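Local coordinates for protein succinylglutamate desuccinylase/aspartoacylase (Shewanella frigidimarina, PDB 3LWU) that binds zinc and is probably a hydrolase acting on ester bonds, a member of the succinylglutamate desuccinylase/aspartoacylase family, at residues 211-221 against 382-390; 231-242 against 253-261. All blocks are in the same frame, centred on the assembly; numbering follows the deposited sequence.

Interaction 1. Residues 211-221 against 382-390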
loop_
_atom_site.group_PDB
_atom_site.type_symbol
_atom_site.label_atom_id
_atom_site.label_comp_id
_atom_site.label_asym_id
_atom_site.label_seq_id
_atom_site.Cartn_x
_atom_site.Cartn_y
_atom_site.Cartn_z
ATOM N N ALA A 211 -20.592 32.979 -0.785
ATOM C CA ALA A 211 -20.876 31.746 -1.512
ATOM C C ALA A 211 -21.516 32.009 -2.872
ATOM O O ALA A 211 -21.251 31.277 -3.818
ATOM C CB ALA A 211 -21.740 30.770 -0.685
ATOM N N ARG A 212 -22.296 33.069 -3.001
ATOM C CA ARG A 212 -22.984 33.320 -4.271
ATOM C C ARG A 212 -22.073 33.750 -5.457
ATOM O O ARG A 212 -22.543 33.848 -6.621
ATOM C CB ARG A 212 -24.161 34.315 -4.070
ATOM C CG ARG A 212 -23.784 35.704 -3.655
ATOM C CD ARG A 212 -24.982 36.657 -3.657
ATOM N NE ARG A 212 -24.525 38.051 -3.590
ATOM C CZ ARG A 212 -24.055 38.634 -2.484
ATOM N NH1 ARG A 212 -24.011 37.958 -1.337
ATOM N NH2 ARG A 212 -23.628 39.901 -2.509
ATOM N N PHE A 213 -20.790 34.002 -5.184
ATOM C CA PHE A 213 -19.870 34.463 -6.227
ATOM C C PHE A 213 -19.152 33.325 -6.917
ATOM O O PHE A 213 -18.815 33.432 -8.100
ATOM C CB PHE A 213 -18.883 35.470 -5.657
ATOM C CG PHE A 213 -19.535 36.762 -5.244
ATOM C CD1 PHE A 213 -19.780 37.750 -6.180
ATOM C CD2 PHE A 213 -19.966 36.951 -3.941
ATOM C CE1 PHE A 213 -20.411 38.922 -5.833
ATOM C CE2 PHE A 213 -20.590 38.128 -3.577
ATOM C CZ PHE A 213 -20.815 39.114 -4.533
ATOM N N PHE A 214 -18.932 32.237 -6.186
ATOM C CA PHE A 214 -18.323 31.072 -6.759
ATOM C C PHE A 214 -19.338 30.363 -7.627
ATOM O O PHE A 214 -20.538 30.652 -7.534
ATOM C CB PHE A 214 -17.778 30.155 -5.669
ATOM C CG PHE A 214 -16.720 30.794 -4.824
ATOM C CD1 PHE A 214 -15.441 30.922 -5.290
ATOM C CD2 PHE A 214 -17.018 31.291 -3.561
ATOM C CE1 PHE A 214 -14.442 31.516 -4.508
ATOM C CE2 PHE A 214 -16.025 31.888 -2.783
ATOM C CZ PHE A 214 -14.747 31.981 -3.253
ATOM N N SER A 215 -18.859 29.479 -8.507
ATOM C CA SER A 215 -19.746 28.762 -9.442
ATOM C C SER A 215 -20.010 27.377 -8.861
ATOM O O SER A 215 -19.664 26.363 -9.446
ATOM C CB SER A 215 -19.097 28.669 -10.817
ATOM O OG SER A 215 -18.865 29.957 -11.366
ATOM N N ILE A 216 -20.576 27.353 -7.656
ATOM C CA ILE A 216 -20.659 26.128 -6.880
ATOM C C ILE A 216 -22.093 25.914 -6.402
ATOM O O ILE A 216 -22.623 26.718 -5.630
ATOM C CB ILE A 216 -19.646 26.128 -5.718
ATOM C CG1 ILE A 216 -18.219 26.090 -6.286
ATOM C CG2 ILE A 216 -19.841 24.871 -4.833
ATOM C CD1 ILE A 216 -17.115 26.128 -5.276
ATOM N N PRO A 217 -22.743 24.834 -6.871
ATOM C CA PRO A 217 -24.158 24.683 -6.530
ATOM C C PRO A 217 -24.443 24.426 -5.047
ATOM O O PRO A 217 -25.466 24.880 -4.552
ATOM C CB PRO A 217 -24.602 23.492 -7.378
ATOM C CG PRO A 217 -23.578 23.387 -8.455
ATOM C CD PRO A 217 -22.307 23.797 -7.822
ATOM N N TYR A 218 -23.558 23.737 -4.341
ATOM C CA TYR A 218 -23.827 23.363 -2.968
ATOM C C TYR A 218 -22.747 23.831 -2.015
ATOM O O TYR A 218 -21.575 23.505 -2.179
ATOM C CB TYR A 218 -24.048 21.833 -2.843
ATOM C CG TYR A 218 -25.183 21.352 -3.683
ATOM C CD1 TYR A 218 -26.485 21.533 -3.263
ATOM C CD2 TYR A 218 -24.970 20.766 -4.933
ATOM C CE1 TYR A 218 -27.550 21.137 -4.040
ATOM C CE2 TYR A 218 -26.066 20.393 -5.744
ATOM C CZ TYR A 218 -27.326 20.576 -5.280
ATOM O OH TYR A 218 -28.431 20.205 -6.017
ATOM N N THR A 219 -23.182 24.547 -0.981
ATOM C CA THR A 219 -22.329 25.084 0.070
ATOM C C THR A 219 -22.678 24.506 1.457
ATOM O O THR A 219 -23.837 24.485 1.866
ATOM C CB THR A 219 -22.520 26.613 0.175
ATOM O OG1 THR A 219 -22.169 27.211 -1.071
ATOM C CG2 THR A 219 -21.663 27.206 1.293
ATOM N N LEU A 220 -21.647 24.074 2.171
ATOM C CA LEU A 220 -21.747 23.673 3.563
ATOM C C LEU A 220 -21.347 24.857 4.451
ATOM O O LEU A 220 -20.255 25.406 4.312
ATOM C CB LEU A 220 -20.814 22.493 3.835
ATOM C CG LEU A 220 -21.267 21.250 3.081
ATOM C CD1 LEU A 220 -20.112 20.320 2.759
ATOM C CD2 LEU A 220 -22.350 20.555 3.848
ATOM N N ILE A 221 -22.227 25.238 5.359
ATOM C CA ILE A 221 -22.006 26.378 6.220
ATOM C C ILE A 221 -21.396 25.853 7.477
ATOM O O ILE A 221 -22.044 25.127 8.201
ATOM C CB ILE A 221 -23.333 27.115 6.549
ATOM C CG1 ILE A 221 -24.071 27.456 5.248
ATOM C CG2 ILE A 221 -23.040 28.359 7.329
ATOM C CD1 ILE A 221 -25.466 28.059 5.431
HETATM N N MSE A 382 -26.439 15.803 1.827
HETATM C CA MSE A 382 -26.925 16.967 2.535
HETATM C C MSE A 382 -28.405 16.757 2.824
HETATM O O MSE A 382 -29.157 16.252 1.968
HETATM C CB MSE A 382 -26.771 18.230 1.692
HETATM C CG MSE A 382 -25.372 18.629 1.384
HETATM SE SE MSE A 382 -25.462 20.250 0.342
HETATM C CE MSE A 382 -23.632 20.814 0.475
ATOM N N THR A 383 -28.813 17.158 4.014
ATOM C CA THR A 383 -30.217 17.124 4.398
ATOM C C THR A 383 -30.615 18.552 4.823
ATOM O O THR A 383 -29.757 19.397 5.054
ATOM C CB THR A 383 -30.462 16.103 5.563
ATOM O OG1 THR A 383 -29.711 16.499 6.711
ATOM C CG2 THR A 383 -30.006 14.701 5.172
ATOM N N ASN A 384 -31.914 18.818 4.914
ATOM C CA ASN A 384 -32.395 20.147 5.286
ATOM C C ASN A 384 -31.740 21.232 4.408
ATOM O O ASN A 384 -31.214 22.230 4.907
ATOM C CB ASN A 384 -32.163 20.382 6.784
ATOM C CG ASN A 384 -32.980 19.417 7.647
ATOM O OD1 ASN A 384 -34.118 19.116 7.329
ATOM N ND2 ASN A 384 -32.403 18.937 8.720
ATOM N N VAL A 385 -31.762 20.988 3.099
ATOM C CA VAL A 385 -31.148 21.863 2.117
ATOM C C VAL A 385 -32.103 23.015 1.848
ATOM O O VAL A 385 -33.303 22.865 1.940
ATOM C CB VAL A 385 -30.843 21.083 0.811
ATOM C CG1 VAL A 385 -30.229 21.967 -0.250
ATOM C CG2 VAL A 385 -29.910 19.923 1.099
ATOM N N PHE A 386 -31.546 24.177 1.537
ATOM C CA PHE A 386 -32.316 25.374 1.201
ATOM C C PHE A 386 -31.584 26.234 0.164
ATOM O O PHE A 386 -30.361 26.165 0.062
ATOM C CB PHE A 386 -32.569 26.201 2.470
ATOM C CG PHE A 386 -31.342 26.412 3.319
ATOM C CD1 PHE A 386 -30.448 27.434 3.034
ATOM C CD2 PHE A 386 -31.090 25.601 4.414
ATOM C CE1 PHE A 386 -29.317 27.636 3.827
ATOM C CE2 PHE A 386 -29.974 25.803 5.222
ATOM C CZ PHE A 386 -29.075 26.816 4.917
ATOM N N PRO A 387 -32.326 27.045 -0.613
ATOM C CA PRO A 387 -31.666 27.997 -1.514
ATOM C C PRO A 387 -30.868 29.042 -0.734
ATOM O O PRO A 387 -31.327 29.508 0.288
ATOM C CB PRO A 387 -32.840 28.660 -2.256
ATOM C CG PRO A 387 -34.008 27.716 -2.063
ATOM C CD PRO A 387 -33.798 27.162 -0.687
ATOM N N LEU A 388 -29.664 29.357 -1.205
ATOM C CA LEU A 388 -28.813 30.381 -0.593
ATOM C C LEU A 388 -29.404 31.734 -0.868
ATOM O O LEU A 388 -29.345 32.639 -0.026
ATOM C CB LEU A 388 -27.403 30.404 -1.223
ATOM C CG LEU A 388 -26.298 29.469 -0.744
ATOM C CD1 LEU A 388 -24.961 29.875 -1.403
ATOM C CD2 LEU A 388 -26.188 29.481 0.771
ATOM N N GLN A 389 -29.957 31.857 -2.069
ATOM C CA GLN A 389 -30.263 33.148 -2.668
ATOM C C GLN A 389 -31.696 33.164 -3.205
ATOM O O GLN A 389 -31.924 33.543 -4.366
ATOM C CB GLN A 389 -29.244 33.411 -3.797
ATOM C CG GLN A 389 -28.213 34.485 -3.488
ATOM C CD GLN A 389 -28.567 35.789 -4.142
ATOM O OE1 GLN A 389 -27.987 36.149 -5.168
ATOM N NE2 GLN A 389 -29.551 36.497 -3.579
ATOM N N PRO A 390 -32.674 32.811 -2.345
ATOM C CA PRO A 390 -34.026 32.477 -2.813
ATOM C C PRO A 390 -34.568 33.540 -3.749
ATOM O O PRO A 390 -34.490 34.720 -3.417
ATOM C CB PRO A 390 -34.855 32.434 -1.519
ATOM C CG PRO A 390 -33.855 32.347 -0.408
ATOM C CD PRO A 390 -32.667 33.098 -0.897
#

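Interaction 2. Residues 231-242 against 253-261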
loop_
_atom_site.group_PDB
_atom_site.type_symbol
_atom_site.label_atom_id
_atom_site.label_comp_id
_atom_site.label_asym_id
_atom_site.label_seq_id
_atom_site.Cartn_x
_atom_site.Cartn_y
_atom_site.Cartn_z
ATOM N N ASP A 231 -8.612 25.825 6.083
ATOM C CA ASP A 231 -9.579 26.915 6.179
ATOM C C ASP A 231 -9.747 27.358 7.635
ATOM O O ASP A 231 -9.575 28.515 7.932
ATOM C CB ASP A 231 -10.910 26.621 5.440
ATOM C CG ASP A 231 -11.631 25.335 5.905
ATOM O OD1 ASP A 231 -11.070 24.445 6.613
ATOM O OD2 ASP A 231 -12.807 25.228 5.511
ATOM N N GLU A 232 -9.975 26.414 8.546
ATOM C CA GLU A 232 -10.122 26.691 9.997
ATOM C C GLU A 232 -8.873 27.280 10.643
ATOM O O GLU A 232 -8.967 28.197 11.466
ATOM C CB GLU A 232 -10.461 25.399 10.738
ATOM C CG GLU A 232 -11.735 24.720 10.221
ATOM C CD GLU A 232 -11.752 23.173 10.308
ATOM O OE1 GLU A 232 -10.736 22.523 10.669
ATOM O OE2 GLU A 232 -12.827 22.629 9.988
ATOM N N ALA A 233 -7.702 26.766 10.277
ATOM C CA ALA A 233 -6.431 27.308 10.789
ATOM C C ALA A 233 -6.257 28.803 10.438
ATOM O O ALA A 233 -5.673 29.576 11.186
ATOM C CB ALA A 233 -5.268 26.500 10.258
ATOM N N THR A 234 -6.788 29.163 9.284
ATOM C CA THR A 234 -6.715 30.487 8.709
ATOM C C THR A 234 -7.743 31.447 9.313
ATOM O O THR A 234 -7.370 32.552 9.682
ATOM C CB THR A 234 -6.922 30.377 7.185
ATOM O OG1 THR A 234 -5.721 29.875 6.614
ATOM C CG2 THR A 234 -7.191 31.654 6.582
ATOM N N PHE A 235 -9.013 31.025 9.409
ATOM C CA PHE A 235 -10.096 31.921 9.873
ATOM C C PHE A 235 -10.371 31.926 11.364
ATOM O O PHE A 235 -10.811 32.938 11.885
ATOM C CB PHE A 235 -11.427 31.732 9.094
ATOM C CG PHE A 235 -12.161 30.366 9.291
ATOM C CD1 PHE A 235 -12.918 30.094 10.454
ATOM C CD2 PHE A 235 -12.222 29.430 8.241
ATOM C CE1 PHE A 235 -13.645 28.885 10.594
ATOM C CE2 PHE A 235 -12.948 28.193 8.364
ATOM C CZ PHE A 235 -13.655 27.928 9.544
ATOM N N CYS A 236 -10.136 30.809 12.055
ATOM C CA CYS A 236 -10.512 30.730 13.470
ATOM C C CYS A 236 -9.903 31.823 14.322
ATOM O O CYS A 236 -10.622 32.474 15.074
ATOM C CB CYS A 236 -10.192 29.368 14.075
ATOM S SG CYS A 236 -11.439 28.095 13.644
ATOM N N PRO A 237 -8.581 32.038 14.221
ATOM C CA PRO A 237 -8.010 33.080 15.083
ATOM C C PRO A 237 -8.627 34.423 14.824
ATOM O O PRO A 237 -8.840 35.200 15.789
ATOM C CB PRO A 237 -6.531 33.098 14.687
ATOM C CG PRO A 237 -6.296 31.790 14.001
ATOM C CD PRO A 237 -7.577 31.490 13.307
ATOM N N TRP A 238 -8.923 34.723 13.548
ATOM C CA TRP A 238 -9.551 36.000 13.232
ATOM C C TRP A 238 -10.992 36.068 13.721
ATOM O O TRP A 238 -11.414 37.109 14.200
ATOM C CB TRP A 238 -9.462 36.341 11.748
ATOM C CG TRP A 238 -8.059 36.556 11.269
ATOM C CD1 TRP A 238 -7.272 35.642 10.665
ATOM C CD2 TRP A 238 -7.297 37.747 11.354
ATOM N NE1 TRP A 238 -6.055 36.178 10.374
ATOM C CE2 TRP A 238 -6.046 37.480 10.792
ATOM C CE3 TRP A 238 -7.551 39.024 11.852
ATOM C CZ2 TRP A 238 -5.045 38.438 10.701
ATOM C CZ3 TRP A 238 -6.549 39.973 11.769
ATOM C CH2 TRP A 238 -5.319 39.671 11.186
ATOM N N TRP A 239 -11.729 34.957 13.614
ATOM C CA TRP A 239 -13.120 34.867 14.109
ATOM C C TRP A 239 -13.124 35.104 15.608
ATOM O O TRP A 239 -13.913 35.911 16.121
ATOM C CB TRP A 239 -13.736 33.487 13.783
ATOM C CG TRP A 239 -15.260 33.497 13.679
ATOM C CD1 TRP A 239 -16.119 34.456 14.182
ATOM C CD2 TRP A 239 -16.102 32.511 13.028
ATOM N NE1 TRP A 239 -17.422 34.120 13.894
ATOM C CE2 TRP A 239 -17.448 32.937 13.192
ATOM C CE3 TRP A 239 -15.851 31.298 12.348
ATOM C CZ2 TRP A 239 -18.545 32.210 12.664
ATOM C CZ3 TRP A 239 -16.951 30.568 11.840
ATOM C CH2 TRP A 239 -18.275 31.039 12.002
ATOM N N GLN A 240 -12.203 34.435 16.304
ATOM C CA GLN A 240 -12.049 34.589 17.756
ATOM C C GLN A 240 -11.782 36.037 18.128
ATOM O O GLN A 240 -12.433 36.560 19.034
ATOM C CB GLN A 240 -10.901 33.741 18.312
ATOM C CG GLN A 240 -11.150 32.256 18.401
ATOM C CD GLN A 240 -9.817 31.465 18.378
ATOM O OE1 GLN A 240 -8.769 31.973 18.842
ATOM N NE2 GLN A 240 -9.843 30.242 17.800
ATOM N N LEU A 241 -10.833 36.673 17.434
ATOM C CA LEU A 241 -10.462 38.065 17.733
ATOM C C LEU A 241 -11.674 38.966 17.578
ATOM O O LEU A 241 -11.962 39.777 18.444
ATOM C CB LEU A 241 -9.335 38.553 16.834
ATOM C CG LEU A 241 -8.933 40.026 16.913
ATOM C CD1 LEU A 241 -8.481 40.432 18.302
ATOM C CD2 LEU A 241 -7.821 40.299 15.922
ATOM N N THR A 242 -12.396 38.803 16.482
ATOM C CA THR A 242 -13.561 39.632 16.197
ATOM C C THR A 242 -14.695 39.479 17.242
ATOM O O THR A 242 -15.218 40.489 17.727
ATOM C CB THR A 242 -14.135 39.336 14.788
ATOM O OG1 THR A 242 -13.089 39.397 13.811
ATOM C CG2 THR A 242 -15.237 40.340 14.441
ATOM N N SER A 253 -16.002 43.673 11.018
ATOM C CA SER A 253 -16.249 42.354 10.430
ATOM C C SER A 253 -14.946 41.548 10.336
ATOM O O SER A 253 -13.842 42.111 10.302
ATOM C CB SER A 253 -16.917 42.499 9.067
ATOM O OG SER A 253 -16.199 43.420 8.279
ATOM N N VAL A 254 -15.077 40.222 10.294
ATOM C CA VAL A 254 -13.910 39.364 10.351
ATOM C C VAL A 254 -12.984 39.775 9.182
ATOM O O VAL A 254 -13.418 39.805 8.037
ATOM C CB VAL A 254 -14.289 37.881 10.315
ATOM C CG1 VAL A 254 -13.039 37.013 10.492
ATOM C CG2 VAL A 254 -15.335 37.567 11.410
ATOM N N PRO A 255 -11.733 40.167 9.478
ATOM C CA PRO A 255 -10.825 40.691 8.445
ATOM C C PRO A 255 -10.321 39.660 7.424
ATOM O O PRO A 255 -9.808 40.041 6.400
ATOM C CB PRO A 255 -9.625 41.205 9.256
ATOM C CG PRO A 255 -10.105 41.279 10.671
ATOM C CD PRO A 255 -11.108 40.194 10.811
ATOM N N VAL A 256 -10.439 38.370 7.706
ATOM C CA VAL A 256 -9.952 37.359 6.780
ATOM C C VAL A 256 -11.129 36.511 6.321
ATOM O O VAL A 256 -12.106 36.328 7.063
ATOM C CB VAL A 256 -8.805 36.539 7.429
ATOM C CG1 VAL A 256 -8.484 35.306 6.656
ATOM C CG2 VAL A 256 -7.541 37.428 7.551
ATOM N N SER A 257 -11.045 36.072 5.072
ATOM C CA SER A 257 -11.973 35.120 4.485
ATOM C C SER A 257 -11.202 33.865 4.111
ATOM O O SER A 257 -10.143 33.972 3.510
ATOM C CB SER A 257 -12.611 35.724 3.216
ATOM O OG SER A 257 -13.550 36.733 3.570
ATOM N N ALA A 258 -11.737 32.683 4.430
ATOM C CA ALA A 258 -11.138 31.401 3.979
ATOM C C ALA A 258 -12.225 30.442 3.518
ATOM O O ALA A 258 -13.298 30.370 4.130
ATOM C CB ALA A 258 -10.310 30.784 5.069
ATOM N N PHE A 259 -11.969 29.750 2.411
ATOM C CA PHE A 259 -12.916 28.795 1.811
ATOM C C PHE A 259 -12.180 27.556 1.337
ATOM O O PHE A 259 -11.054 27.660 0.849
ATOM C CB PHE A 259 -13.594 29.392 0.567
ATOM C CG PHE A 259 -14.112 30.765 0.763
ATOM C CD1 PHE A 259 -15.404 30.978 1.238
ATOM C CD2 PHE A 259 -13.330 31.852 0.472
ATOM C CE1 PHE A 259 -15.869 32.230 1.442
ATOM C CE2 PHE A 259 -13.798 33.104 0.682
ATOM C CZ PHE A 259 -15.067 33.303 1.156
ATOM N N THR A 260 -12.817 26.386 1.468
ATOM C CA THR A 260 -12.327 25.136 0.845
ATOM C C THR A 260 -13.293 24.827 -0.300
ATOM O O THR A 260 -14.510 24.638 -0.086
ATOM C CB THR A 260 -12.276 23.979 1.846
ATOM O OG1 THR A 260 -11.391 24.313 2.933
ATOM C CG2 THR A 260 -11.855 22.614 1.239
ATOM N N LEU A 261 -12.759 24.819 -1.519
ATOM C CA LEU A 261 -13.537 24.470 -2.697
ATOM C C LEU A 261 -13.351 22.981 -3.013
ATOM O O LEU A 261 -12.249 22.474 -2.963
ATOM C CB LEU A 261 -13.089 25.295 -3.894
ATOM C CG LEU A 261 -13.570 26.747 -3.938
ATOM C CD1 LEU A 261 -13.113 27.499 -2.718
ATOM C CD2 LEU A 261 -13.084 27.400 -5.246
HETATM O O HOH W 1 -9.135 23.467 4.196
#

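Interaction 1. Residues 211-221 against 382-390
The selenomethionine M382 reaches its terminal methyl, CE, in between Y218 and L220, which alternate with T219 and so leave strand 218-221 on the same side. M382 CE lies 3.5 Å from Y218 CB and equally near the branch carbon L220 CG, while the selenium, 5.0 Å from the centroid of the Y218 ring, makes an oblique Met-aromatic contact. An extended chain beyond CG (chi2 -179°, chi3 166°) gives this long, unbranched residue the reach it needs. All three residues are buried; Y218 sends its hydroxyl on to the carbonyl of G328, and I364 of strand 362-366 also packs on both Y218 and M382. No hydrogen bond joins the two segments. They are linked instead through strand 303-306, which pairs parallel with strand 218-222 and antiparallel with strand 386-387, bringing the C-terminal tail alongside. Further along the tail, I221 CD1 meets the edge of the F386 ring, 3.9 Å from CZ. L388 then turns its CD1 onto A211 CB at 3.4 Å, tight for two carbons, and a small alanine suits the approach of the leucine branch. Beyond it the contact opens toward solvent: the exposed Q389, bent at chi2, brings OE1 to 3.4 Å from R212 CD, touching the aliphatic part of the arginine, with guanidinium and amide planes 70° apart. The charged end of R212 is engaged by D209 in a salt bridge.

Interaction 2. Residues 231-242 against 253-261
With chi1 at -65°, W238 carries its indole beside its backbone N, and V256, whose CG2 lies anti to its carbonyl carbon, brings that methyl over one indole face. The result is a CH-pi contact: V256 CG2 stands 3.5 Å from the centroid of the W238 five-membered ring, 12° off its normal. P255 CG packs obliquely against the six-membered ring, 3.6 Å from W238 CE3, and V254 CG1 meets W238 CB. An alanine in place of W238 would probably open a gap, leaving V256 CG2 and P255 CG without their indole. The helix axis passes 7.6 Å from that of strand 257-261, its direction 150° from the strand's, so they pack nearly antiparallel. The short side chain of A258 permits this closeness: its CB touches T234 CG2 at 3.6 Å and meets the F235 ring edge. T242 OG1 donates to W238 O (2.9 Å), which T242 N reaches from the opposite face; this turns the threonine's polar atom back into the helix although it lies against V254 and P255. At the other end, a water accepts from D231 N and hydrogen-bonds T260 OG1 (2.7 Å), so an apolar interface gives way to hydrated polar groups toward the zinc site.

How the interactions relate
Interaction 2 is nested within the chain loop closed by interaction 1, and strand 218-222 leads on to helix 230-247. Their centres are 19 Å apart, yet they touch: I216 CD1 packs on L261 CG at 3.8 Å, and F214 meets F259 edge-to-face. Strand 196-204 joins the strands of the two interactions, pairing parallel with strand 218-222 and antiparallel with strand 257-263. Zinc, bound by H63, E66 and H192, lies nearer interaction 2: the T260 side chain is about 6 Å from the metal and about 4 Å from that of H192, whereas the L220 side chain is about 12 Å from zinc. Both side chains come within about 5 Å of an unidentified bound molecule, which may mark a pocket.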